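Local coordinates for p-47 protein (Clostridium botulinum E1 str. 'BoNT E Beluga', PDB 5WIX) that is of unknown function but adopts a tubular, BPI-like TULIP fold, which is consistent with binding lipids or other hydrophobic ligands, at residues 78-83 against 105-110; 110-115 against 122-127; 172-177 against 407-412. One frame throughout, in Å; residues are numbered along the deposited sequence.

Overall arrangement
Following the chain from the N terminus, contact 1 pairs strand 78-85 with strand 104-113 and closes a 21-residue excursion that includes two further strands. The same strand 104-113 then turns back through a short loop, and contact 2 joins it to strand 120-125; the two contacts share Asp110. Contact 3 opens later, at strand 174-177, and closes 229 residues further on at strand 407-409, so its loop contains a complete eight-stranded sheet. The three loops follow in series and none nests within or crosses another. Because strand 174-177 also pairs with 120-125, the contacts make one continuous run of five antiparallel strands, 78-85, 104-113, 120-125, 174-177 and 407-409.

Contact 1 of 3, residues 78-83 against 105-110; sequences LRIKIF and LEIKLD
Leu78, Arg79 and Ile80 pair with Ile107, Glu106 and Leu105 in antiparallel register, the strand segments running 142° apart and joined by four backbone hydrogen bonds, two at Leu78-Ile107 and two at Ile80-Leu105. Arg79 and Glu106 form the non-hydrogen-bonded pair between them, and both project to one face. There CG of Glu106 lies against CB of Arg79 at 3.7 Å, while the carboxylate reaches the edge of the guanidinium, its plane turned 58° from it. The resulting salt bridge is weak, with Arg79 NH2 3.4 Å from Glu106 OE1; the stronger polar partner of Arg79 is Asp141, which forms a salt bridge with NE. Long, flexible charged chains suit this partly exposed face.

The other face is aliphatic. CG1 of Ile80 sits between the backbone N and the carbonyl carbon (chi1 62°), and CD1, extended beyond it, meets CD1 of Ile107 at 3.6 Å. At one end CG1 of Ile82 touches CD1 of Leu105 at 3.5 Å, the two side chains crossing at about a right angle. Toward the other, CG of Leu78 meets CD1 of Leu109 at 3.8 Å, and Phe192 of strand 187-195 touches both leucines. Branched, nonpolar residues fill this buried side without polar groups needing partners. The chemistry implies an amphipathic sheet: a charged pair on its partly exposed face and hydrophobic packing behind it.

Contact 2 of 3, residues 110-115 against 122-127; sequences DFFNDA and ELKFSF
Phe111 brings the CD1 and CE1 atoms of its ring against the isobutyl group of Leu123, its neighbour across a non-hydrogen-bonded antiparallel pair, the two side chains meeting at a slant. CD1 of the ring is 3.6 Å from CD1 of Leu123, and CE1 is 3.8 Å from the other methyl, CD2. CG of Leu123 stands anti to the backbone N (chi1 -177°), beside the carbonyl carbon, and its two methyl branches both meet the ring. Phe190 packs edge-to-face with Phe111, and Phe192 touches both Phe111 and Leu123, so nonpolar side chains suit this side of the hairpin.

On the opposite face Phe112 lies among the longer or polar residues. Its CD1 is 4.1 Å from CE of Lys124, the two side chains crossing at about a right angle, and its CE2 approaches CB of Ser126 at 3.9 Å. The aromatic ring thus packs against the aliphatic part of the lysine, while a small serine at 126 fits close beside the far end of the ring. At the turn end, Asp114 OD1 and Glu122 OE1 lie 3.9 Å apart; these like charges would probably disfavour a closer approach.

Backbone bonds hold the two flanking pairs: Lys124 N to Asp110 O at 3.3 Å, with a weak return bond, and a reciprocal pair between Phe112 and Glu122. OD1 of Asp110 also accepts the N-H of Phe111, at 2.7 Å, on its anti side. The strand segments run 122° apart, a strongly twisted beta hairpin within the curled antiparallel sheet of a BPI-like TULIP domain.

Contact 3 of 3, residues 172-177 against 407-412; sequences IFASLN and VNWNNL
Ser175 and Asn408 form the central hydrogen-bonded pair of two short antiparallel strand segments, 171° apart: Ser175 N donates to Asn408 O at 2.9 Å, and Asn408 N returns a bond to Ser175 O at 3.0 Å. Beyond the pair, Asn410 N bonds to Phe173 O at 2.9 Å from well above the carbonyl plane, as the chain leaves the strand in a type II turn from Asn408 to Asn411. Asn410, third in that turn, has positive phi (64°), a conformation asparagine adopts more readily than most residues. CA-H...O contacts supplement these bonds, including one from Asn410 CA to Ile172 O.

Polar side chains gather on the Ser175 face. OG of Ser175 lies between the backbone N and the carbonyl carbon (chi1 70°); from there it makes a weak hydrogen bond to Asn408 O, the oxygen that already accepts Ser175 N. The amide of Asn411 lies between two residues of 172-177, OD1 beside CB of Ser175 and ND2 beside CD1 of Ile172.

Apolar packing occupies the other face. CB of Ala174 is 3.4 Å from CE3 of Trp409, and the small alanine permits the indole to lie close to the strand. CG1 of Val407 rests 3.7 Å above one face of that indole, toward its rim, while CG2 meets CD1 of Leu176 at 3.9 Å.

Beyond these residues, Tyr27 and Cys29 of strand 25-30 and Tyr204 and Cys206 of strand 203-210 pack on Trp409, and helix 31-42 touches Phe173 and Asn410. Asn410, whose CB points away from 172-177, has its OD1 hydrogen-bonded to the hydroxyl of Tyr171. Strand 120-125 pairs with 174-177, so strand 407-409 extends the curved sheet alongside the strands of a second one.

Contact 1 of 3, residues 78-83 against 105-110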
loop_
_atom_site.group_PDB
_atom_site.type_symbol
_atom_site.label_atom_id
_atom_site.label_comp_id
_atom_site.label_asym_id
_atom_site.label_seq_id
_atom_site.Cartn_x
_atom_site.Cartn_y
_atom_site.Cartn_z
ATOM N N LEU A 78 17.241 5.452 -10.846
ATOM C CA LEU A 78 18.016 4.327 -10.332
ATOM C C LEU A 78 19.506 4.559 -10.493
ATOM O O LEU A 78 19.921 5.168 -11.465
ATOM C CB LEU A 78 17.673 3.050 -11.079
ATOM C CG LEU A 78 16.371 2.358 -10.777
ATOM C CD1 LEU A 78 16.462 0.946 -11.305
ATOM C CD2 LEU A 78 16.158 2.371 -9.288
ATOM N N ARG A 79 20.316 4.048 -9.575
ATOM C CA ARG A 79 21.749 4.016 -9.821
ATOM C C ARG A 79 22.173 2.571 -9.942
ATOM O O ARG A 79 21.851 1.762 -9.067
ATOM C CB ARG A 79 22.544 4.709 -8.717
ATOM C CG ARG A 79 24.042 4.413 -8.790
ATOM C CD ARG A 79 24.807 5.052 -7.658
ATOM N NE ARG A 79 24.538 6.484 -7.570
ATOM C CZ ARG A 79 25.235 7.318 -6.800
ATOM N NH1 ARG A 79 26.238 6.845 -6.054
ATOM N NH2 ARG A 79 24.938 8.620 -6.782
ATOM N N ILE A 80 22.875 2.232 -11.022
ATOM C CA ILE A 80 23.182 0.829 -11.263
ATOM C C ILE A 80 24.622 0.568 -11.678
ATOM O O ILE A 80 25.231 1.338 -12.410
ATOM C CB ILE A 80 22.249 0.215 -12.337
ATOM C CG1 ILE A 80 22.414 0.918 -13.679
ATOM C CG2 ILE A 80 20.780 0.273 -11.897
ATOM C CD1 ILE A 80 21.585 0.287 -14.764
ATOM N N LYS A 81 25.140 -0.544 -11.176
ATOM C CA LYS A 81 26.477 -1.029 -11.455
ATOM C C LYS A 81 26.453 -1.851 -12.751
ATOM O O LYS A 81 25.670 -2.784 -12.882
ATOM C CB LYS A 81 26.968 -1.868 -10.263
ATOM C CG LYS A 81 28.461 -2.057 -10.131
ATOM C CD LYS A 81 28.814 -2.819 -8.840
ATOM C CE LYS A 81 28.563 -1.986 -7.575
ATOM N NZ LYS A 81 29.457 -2.424 -6.449
ATOM N N ILE A 82 27.300 -1.500 -13.711
ATOM C CA ILE A 82 27.342 -2.209 -14.987
ATOM C C ILE A 82 28.586 -3.108 -15.085
ATOM O O ILE A 82 29.716 -2.628 -15.038
ATOM C CB ILE A 82 27.328 -1.219 -16.174
ATOM C CG1 ILE A 82 26.210 -0.197 -15.996
ATOM C CG2 ILE A 82 27.122 -1.945 -17.475
ATOM C CD1 ILE A 82 24.873 -0.825 -15.837
ATOM N N PHE A 83 28.379 -4.416 -15.204
ATOM C CA PHE A 83 29.495 -5.343 -15.350
ATOM C C PHE A 83 29.654 -5.742 -16.818
ATOM O O PHE A 83 28.802 -6.442 -17.372
ATOM C CB PHE A 83 29.299 -6.612 -14.507
ATOM C CG PHE A 83 29.212 -6.377 -13.014
ATOM C CD1 PHE A 83 30.188 -6.887 -12.166
ATOM C CD2 PHE A 83 28.137 -5.699 -12.453
ATOM C CE1 PHE A 83 30.106 -6.701 -10.792
ATOM C CE2 PHE A 83 28.053 -5.506 -11.081
ATOM C CZ PHE A 83 29.034 -6.010 -10.250
ATOM N N LEU A 105 26.228 3.987 -13.450
ATOM C CA LEU A 105 25.288 4.905 -14.072
ATOM C C LEU A 105 24.141 5.245 -13.144
ATOM O O LEU A 105 23.863 4.521 -12.192
ATOM C CB LEU A 105 24.729 4.291 -15.355
ATOM C CG LEU A 105 25.795 3.642 -16.226
ATOM C CD1 LEU A 105 25.186 2.818 -17.353
ATOM C CD2 LEU A 105 26.650 4.757 -16.774
ATOM N N GLU A 106 23.484 6.359 -13.432
ATOM C CA GLU A 106 22.166 6.652 -12.887
ATOM C C GLU A 106 21.226 6.736 -14.070
ATOM O O GLU A 106 21.543 7.407 -15.056
ATOM C CB GLU A 106 22.145 7.960 -12.095
ATOM C CG GLU A 106 22.588 7.834 -10.653
ATOM C CD GLU A 106 22.398 9.138 -9.903
ATOM O OE1 GLU A 106 22.204 9.097 -8.666
ATOM O OE2 GLU A 106 22.431 10.207 -10.555
ATOM N N ILE A 107 20.090 6.043 -13.994
ATOM C CA ILE A 107 19.126 6.039 -15.096
ATOM C C ILE A 107 17.681 6.321 -14.657
ATOM O O ILE A 107 17.315 6.104 -13.499
ATOM C CB ILE A 107 19.136 4.695 -15.844
ATOM C CG1 ILE A 107 20.541 4.118 -15.915
ATOM C CG2 ILE A 107 18.604 4.870 -17.245
ATOM C CD1 ILE A 107 20.661 2.990 -16.908
ATOM N N LYS A 108 16.875 6.801 -15.607
ATOM C CA LYS A 108 15.477 7.129 -15.368
ATOM C C LYS A 108 14.521 5.973 -15.695
ATOM O O LYS A 108 14.648 5.283 -16.720
ATOM C CB LYS A 108 15.070 8.367 -16.177
ATOM C CG LYS A 108 13.577 8.689 -16.090
ATOM C CD LYS A 108 13.173 9.866 -16.963
ATOM C CE LYS A 108 13.452 11.179 -16.264
ATOM N NZ LYS A 108 12.654 12.285 -16.853
ATOM N N LEU A 109 13.566 5.769 -14.799
ATOM C CA LEU A 109 12.443 4.907 -15.089
ATOM C C LEU A 109 11.188 5.745 -15.299
ATOM O O LEU A 109 11.000 6.795 -14.670
ATOM C CB LEU A 109 12.223 3.916 -13.963
ATOM C CG LEU A 109 13.441 3.076 -13.631
ATOM C CD1 LEU A 109 13.057 2.032 -12.607
ATOM C CD2 LEU A 109 13.961 2.434 -14.895
ATOM N N ASP A 110 10.331 5.294 -16.201
ATOM C CA ASP A 110 9.025 5.915 -16.336
ATOM C C ASP A 110 7.994 4.864 -16.707
ATOM O O ASP A 110 8.338 3.739 -17.086
ATOM C CB ASP A 110 9.051 7.041 -17.366
ATOM C CG ASP A 110 8.082 8.153 -17.020
ATOM O OD1 ASP A 110 7.074 7.850 -16.340
ATOM O OD2 ASP A 110 8.324 9.318 -17.414
#

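Contact 2 of 3, residues 110-115 against 122-127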
loop_
_atom_site.group_PDB
_atom_site.type_symbol
_atom_site.label_atom_id
_atom_site.label_comp_id
_atom_site.label_asym_id
_atom_site.label_seq_id
_atom_site.Cartn_x
_atom_site.Cartn_y
_atom_site.Cartn_z
ATOM N N ASP A 110 10.331 5.294 -16.201
ATOM C CA ASP A 110 9.025 5.915 -16.336
ATOM C C ASP A 110 7.994 4.864 -16.707
ATOM O O ASP A 110 8.338 3.739 -17.086
ATOM C CB ASP A 110 9.051 7.041 -17.366
ATOM C CG ASP A 110 8.082 8.153 -17.020
ATOM O OD1 ASP A 110 7.074 7.850 -16.340
ATOM O OD2 ASP A 110 8.324 9.318 -17.414
ATOM N N PHE A 111 6.726 5.222 -16.581
ATOM C CA PHE A 111 5.674 4.268 -16.888
ATOM C C PHE A 111 5.329 4.348 -18.370
ATOM O O PHE A 111 5.273 5.437 -18.943
ATOM C CB PHE A 111 4.459 4.522 -15.995
ATOM C CG PHE A 111 4.780 4.483 -14.516
ATOM C CD1 PHE A 111 5.036 3.271 -13.871
ATOM C CD2 PHE A 111 4.857 5.663 -13.772
ATOM C CE1 PHE A 111 5.348 3.237 -12.494
ATOM C CE2 PHE A 111 5.165 5.642 -12.400
ATOM C CZ PHE A 111 5.409 4.432 -11.760
ATOM N N PHE A 112 5.142 3.182 -18.987
ATOM C CA PHE A 112 4.854 3.066 -20.419
ATOM C C PHE A 112 3.537 2.322 -20.634
ATOM O O PHE A 112 3.407 1.160 -20.239
ATOM C CB PHE A 112 5.998 2.336 -21.147
ATOM C CG PHE A 112 7.159 3.218 -21.514
ATOM C CD1 PHE A 112 7.706 3.172 -22.792
ATOM C CD2 PHE A 112 7.704 4.089 -20.591
ATOM C CE1 PHE A 112 8.777 3.979 -23.138
ATOM C CE2 PHE A 112 8.762 4.900 -20.928
ATOM C CZ PHE A 112 9.304 4.847 -22.206
ATOM N N ASN A 113 2.559 2.982 -21.247
ATOM C CA ASN A 113 1.287 2.320 -21.533
ATOM C C ASN A 113 1.510 1.106 -22.427
ATOM O O ASN A 113 2.462 1.057 -23.204
ATOM C CB ASN A 113 0.295 3.292 -22.180
ATOM C CG ASN A 113 -0.125 4.410 -21.240
ATOM O OD1 ASN A 113 0.647 4.835 -20.380
ATOM N ND2 ASN A 113 -1.353 4.883 -21.393
ATOM N N ASP A 114 0.631 0.125 -22.304
ATOM C CA ASP A 114 0.808 -1.159 -22.973
ATOM C C ASP A 114 0.108 -1.233 -24.336
ATOM O O ASP A 114 -0.925 -0.596 -24.554
ATOM C CB ASP A 114 0.297 -2.279 -22.060
ATOM C CG ASP A 114 0.744 -3.648 -22.513
ATOM O OD1 ASP A 114 1.759 -3.728 -23.241
ATOM O OD2 ASP A 114 0.090 -4.642 -22.128
ATOM N N ALA A 115 0.676 -2.015 -25.249
ATOM C CA ALA A 115 0.060 -2.246 -26.550
ATOM C C ALA A 115 -0.941 -3.392 -26.476
ATOM O O ALA A 115 -1.676 -3.642 -27.430
ATOM C CB ALA A 115 1.117 -2.535 -27.601
ATOM N N GLU A 122 2.958 0.188 -17.566
ATOM C CA GLU A 122 4.115 -0.694 -17.410
ATOM C C GLU A 122 5.418 0.063 -17.107
ATOM O O GLU A 122 5.762 1.028 -17.789
ATOM C CB GLU A 122 4.270 -1.536 -18.677
ATOM C CG GLU A 122 5.420 -2.507 -18.655
ATOM C CD GLU A 122 5.423 -3.421 -19.864
ATOM O OE1 GLU A 122 4.324 -3.787 -20.338
ATOM O OE2 GLU A 122 6.523 -3.765 -20.348
ATOM N N LEU A 123 6.140 -0.373 -16.080
ATOM C CA LEU A 123 7.329 0.356 -15.647
ATOM C C LEU A 123 8.605 -0.222 -16.263
ATOM O O LEU A 123 8.987 -1.363 -15.990
ATOM C CB LEU A 123 7.430 0.364 -14.121
ATOM C CG LEU A 123 8.606 1.180 -13.587
ATOM C CD1 LEU A 123 8.598 2.581 -14.169
ATOM C CD2 LEU A 123 8.599 1.242 -12.077
ATOM N N LYS A 124 9.258 0.581 -17.098
ATOM C CA LYS A 124 10.444 0.143 -17.825
ATOM C C LYS A 124 11.542 1.186 -17.692
ATOM O O LYS A 124 11.311 2.251 -17.116
ATOM C CB LYS A 124 10.109 -0.106 -19.304
ATOM C CG LYS A 124 8.995 -1.132 -19.526
ATOM C CD LYS A 124 9.040 -1.771 -20.918
ATOM C CE LYS A 124 8.655 -0.791 -22.022
ATOM N NZ LYS A 124 8.869 -1.367 -23.387
ATOM N N PHE A 125 12.735 0.876 -18.198
ATOM C CA PHE A 125 13.799 1.878 -18.363
ATOM C C PHE A 125 13.386 2.943 -19.367
ATOM O O PHE A 125 12.568 2.665 -20.244
ATOM C CB PHE A 125 15.067 1.226 -18.867
ATOM C CG PHE A 125 15.918 0.607 -17.807
ATOM C CD1 PHE A 125 16.588 1.399 -16.882
ATOM C CD2 PHE A 125 16.121 -0.767 -17.786
ATOM C CE1 PHE A 125 17.422 0.823 -15.919
ATOM C CE2 PHE A 125 16.953 -1.351 -16.835
ATOM C CZ PHE A 125 17.607 -0.554 -15.900
ATOM N N SER A 126 13.959 4.142 -19.294
ATOM C CA SER A 126 13.663 5.133 -20.336
ATOM C C SER A 126 14.796 6.123 -20.605
ATOM O O SER A 126 15.088 6.982 -19.776
ATOM C CB SER A 126 12.386 5.912 -19.987
ATOM O OG SER A 126 12.652 7.014 -19.134
ATOM N N PHE A 127 15.416 6.014 -21.776
ATOM C CA PHE A 127 16.469 6.957 -22.148
ATOM C C PHE A 127 16.025 7.812 -23.329
ATOM O O PHE A 127 16.611 7.752 -24.413
ATOM C CB PHE A 127 17.789 6.252 -22.493
ATOM C CG PHE A 127 17.921 4.866 -21.935
ATOM C CD1 PHE A 127 17.796 4.624 -20.581
ATOM C CD2 PHE A 127 18.210 3.801 -22.771
ATOM C CE1 PHE A 127 17.925 3.333 -20.081
ATOM C CE2 PHE A 127 18.342 2.516 -22.274
ATOM C CZ PHE A 127 18.203 2.285 -20.928
#

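Contact 3 of 3, residues 172-177 against 407-412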
loop_
_atom_site.group_PDB
_atom_site.type_symbol
_atom_site.label_atom_id
_atom_site.label_comp_id
_atom_site.label_asym_id
_atom_site.label_seq_id
_atom_site.Cartn_x
_atom_site.Cartn_y
_atom_site.Cartn_z
ATOM N N ILE A 172 10.696 -5.374 -17.624
ATOM C CA ILE A 172 9.533 -4.865 -16.913
ATOM C C ILE A 172 9.729 -4.882 -15.413
ATOM O O ILE A 172 9.608 -5.931 -14.784
ATOM C CB ILE A 172 8.299 -5.690 -17.216
ATOM C CG1 ILE A 172 8.211 -6.010 -18.706
ATOM C CG2 ILE A 172 7.069 -4.970 -16.713
ATOM C CD1 ILE A 172 7.121 -7.028 -19.045
ATOM N N PHE A 173 10.006 -3.722 -14.834
ATOM C CA PHE A 173 10.266 -3.639 -13.403
ATOM C C PHE A 173 9.025 -3.866 -12.552
ATOM O O PHE A 173 9.119 -4.331 -11.418
ATOM C CB PHE A 173 10.876 -2.284 -13.056
ATOM C CG PHE A 173 12.327 -2.171 -13.412
ATOM C CD1 PHE A 173 13.258 -2.995 -12.817
ATOM C CD2 PHE A 173 12.756 -1.231 -14.336
ATOM C CE1 PHE A 173 14.579 -2.893 -13.139
ATOM C CE2 PHE A 173 14.078 -1.123 -14.661
ATOM C CZ PHE A 173 14.993 -1.955 -14.062
ATOM N N ALA A 174 7.865 -3.525 -13.097
ATOM C CA ALA A 174 6.606 -3.738 -12.395
ATOM C C ALA A 174 5.440 -3.522 -13.334
ATOM O O ALA A 174 5.471 -2.620 -14.179
ATOM C CB ALA A 174 6.489 -2.812 -11.201
ATOM N N SER A 175 4.417 -4.359 -13.199
ATOM C CA SER A 175 3.167 -4.119 -13.895
ATOM C C SER A 175 2.272 -3.349 -12.943
ATOM O O SER A 175 2.182 -3.667 -11.750
ATOM C CB SER A 175 2.514 -5.420 -14.348
ATOM O OG SER A 175 2.031 -6.169 -13.245
ATOM N N LEU A 176 1.652 -2.300 -13.462
ATOM C CA LEU A 176 0.715 -1.527 -12.677
ATOM C C LEU A 176 -0.652 -1.525 -13.355
ATOM O O LEU A 176 -0.776 -1.157 -14.526
ATOM C CB LEU A 176 1.216 -0.109 -12.475
ATOM C CG LEU A 176 0.345 0.665 -11.490
ATOM C CD1 LEU A 176 1.167 1.660 -10.688
ATOM C CD2 LEU A 176 -0.812 1.350 -12.211
ATOM N N ASN A 177 -1.668 -1.927 -12.593
ATOM C CA ASN A 177 -3.010 -2.162 -13.106
ATOM C C ASN A 177 -4.002 -1.091 -12.659
ATOM O O ASN A 177 -4.498 -1.142 -11.534
ATOM C CB ASN A 177 -3.489 -3.544 -12.634
ATOM C CG ASN A 177 -4.534 -4.159 -13.541
ATOM O OD1 ASN A 177 -5.236 -3.465 -14.276
ATOM N ND2 ASN A 177 -4.648 -5.479 -13.484
ATOM N N VAL A 407 -0.032 -3.442 -8.050
ATOM C CA VAL A 407 1.349 -3.580 -8.491
ATOM C C VAL A 407 1.890 -4.981 -8.296
ATOM O O VAL A 407 1.945 -5.484 -7.173
ATOM C CB VAL A 407 2.291 -2.608 -7.770
ATOM C CG1 VAL A 407 3.701 -2.860 -8.207
ATOM C CG2 VAL A 407 1.912 -1.170 -8.065
ATOM N N ASN A 408 2.280 -5.598 -9.408
ATOM C CA ASN A 408 3.043 -6.838 -9.391
ATOM C C ASN A 408 4.452 -6.532 -9.818
ATOM O O ASN A 408 4.695 -6.190 -10.975
ATOM C CB ASN A 408 2.439 -7.889 -10.323
ATOM C CG ASN A 408 0.974 -8.119 -10.067
ATOM O OD1 ASN A 408 0.601 -8.820 -9.129
ATOM N ND2 ASN A 408 0.132 -7.529 -10.903
ATOM N N TRP A 409 5.389 -6.636 -8.889
ATOM C CA TRP A 409 6.781 -6.344 -9.213
ATOM C C TRP A 409 7.384 -7.425 -10.095
ATOM O O TRP A 409 7.293 -8.618 -9.782
ATOM C CB TRP A 409 7.608 -6.193 -7.945
ATOM C CG TRP A 409 7.167 -5.069 -7.099
ATOM C CD1 TRP A 409 6.387 -5.140 -5.981
ATOM C CD2 TRP A 409 7.468 -3.683 -7.293
ATOM N NE1 TRP A 409 6.189 -3.885 -5.464
ATOM C CE2 TRP A 409 6.840 -2.973 -6.248
ATOM C CE3 TRP A 409 8.220 -2.973 -8.237
ATOM C CZ2 TRP A 409 6.935 -1.590 -6.125
ATOM C CZ3 TRP A 409 8.307 -1.600 -8.117
ATOM C CH2 TRP A 409 7.672 -0.922 -7.070
ATOM N N ASN A 410 7.997 -6.988 -11.193
ATOM C CA ASN A 410 8.619 -7.880 -12.169
ATOM C C ASN A 410 7.603 -8.776 -12.851
ATOM O O ASN A 410 7.924 -9.910 -13.214
ATOM C CB ASN A 410 9.698 -8.746 -11.514
ATOM C CG ASN A 410 10.747 -7.925 -10.802
ATOM O OD1 ASN A 410 11.635 -7.348 -11.436
ATOM N ND2 ASN A 410 10.663 -7.878 -9.474
ATOM N N ASN A 411 6.386 -8.262 -13.020
ATOM C CA ASN A 411 5.322 -9.005 -13.681
ATOM C C ASN A 411 5.067 -10.340 -12.996
ATOM O O ASN A 411 4.883 -11.362 -13.657
ATOM C CB ASN A 411 5.666 -9.230 -15.156
ATOM C CG ASN A 411 4.716 -8.522 -16.088
ATOM O OD1 ASN A 411 3.809 -7.820 -15.650
ATOM N ND2 ASN A 411 4.921 -8.701 -17.390
ATOM N N LEU A 412 5.073 -10.336 -11.669
ATOM C CA LEU A 412 4.888 -11.573 -10.929
ATOM C C LEU A 412 3.962 -11.411 -9.727
ATOM O O LEU A 412 3.919 -10.353 -9.087
ATOM C CB LEU A 412 6.239 -12.119 -10.473
ATOM C CG LEU A 412 7.236 -12.512 -11.565
ATOM C CD1 LEU A 412 8.619 -12.646 -10.973
ATOM C CD2 LEU A 412 6.825 -13.801 -12.276
#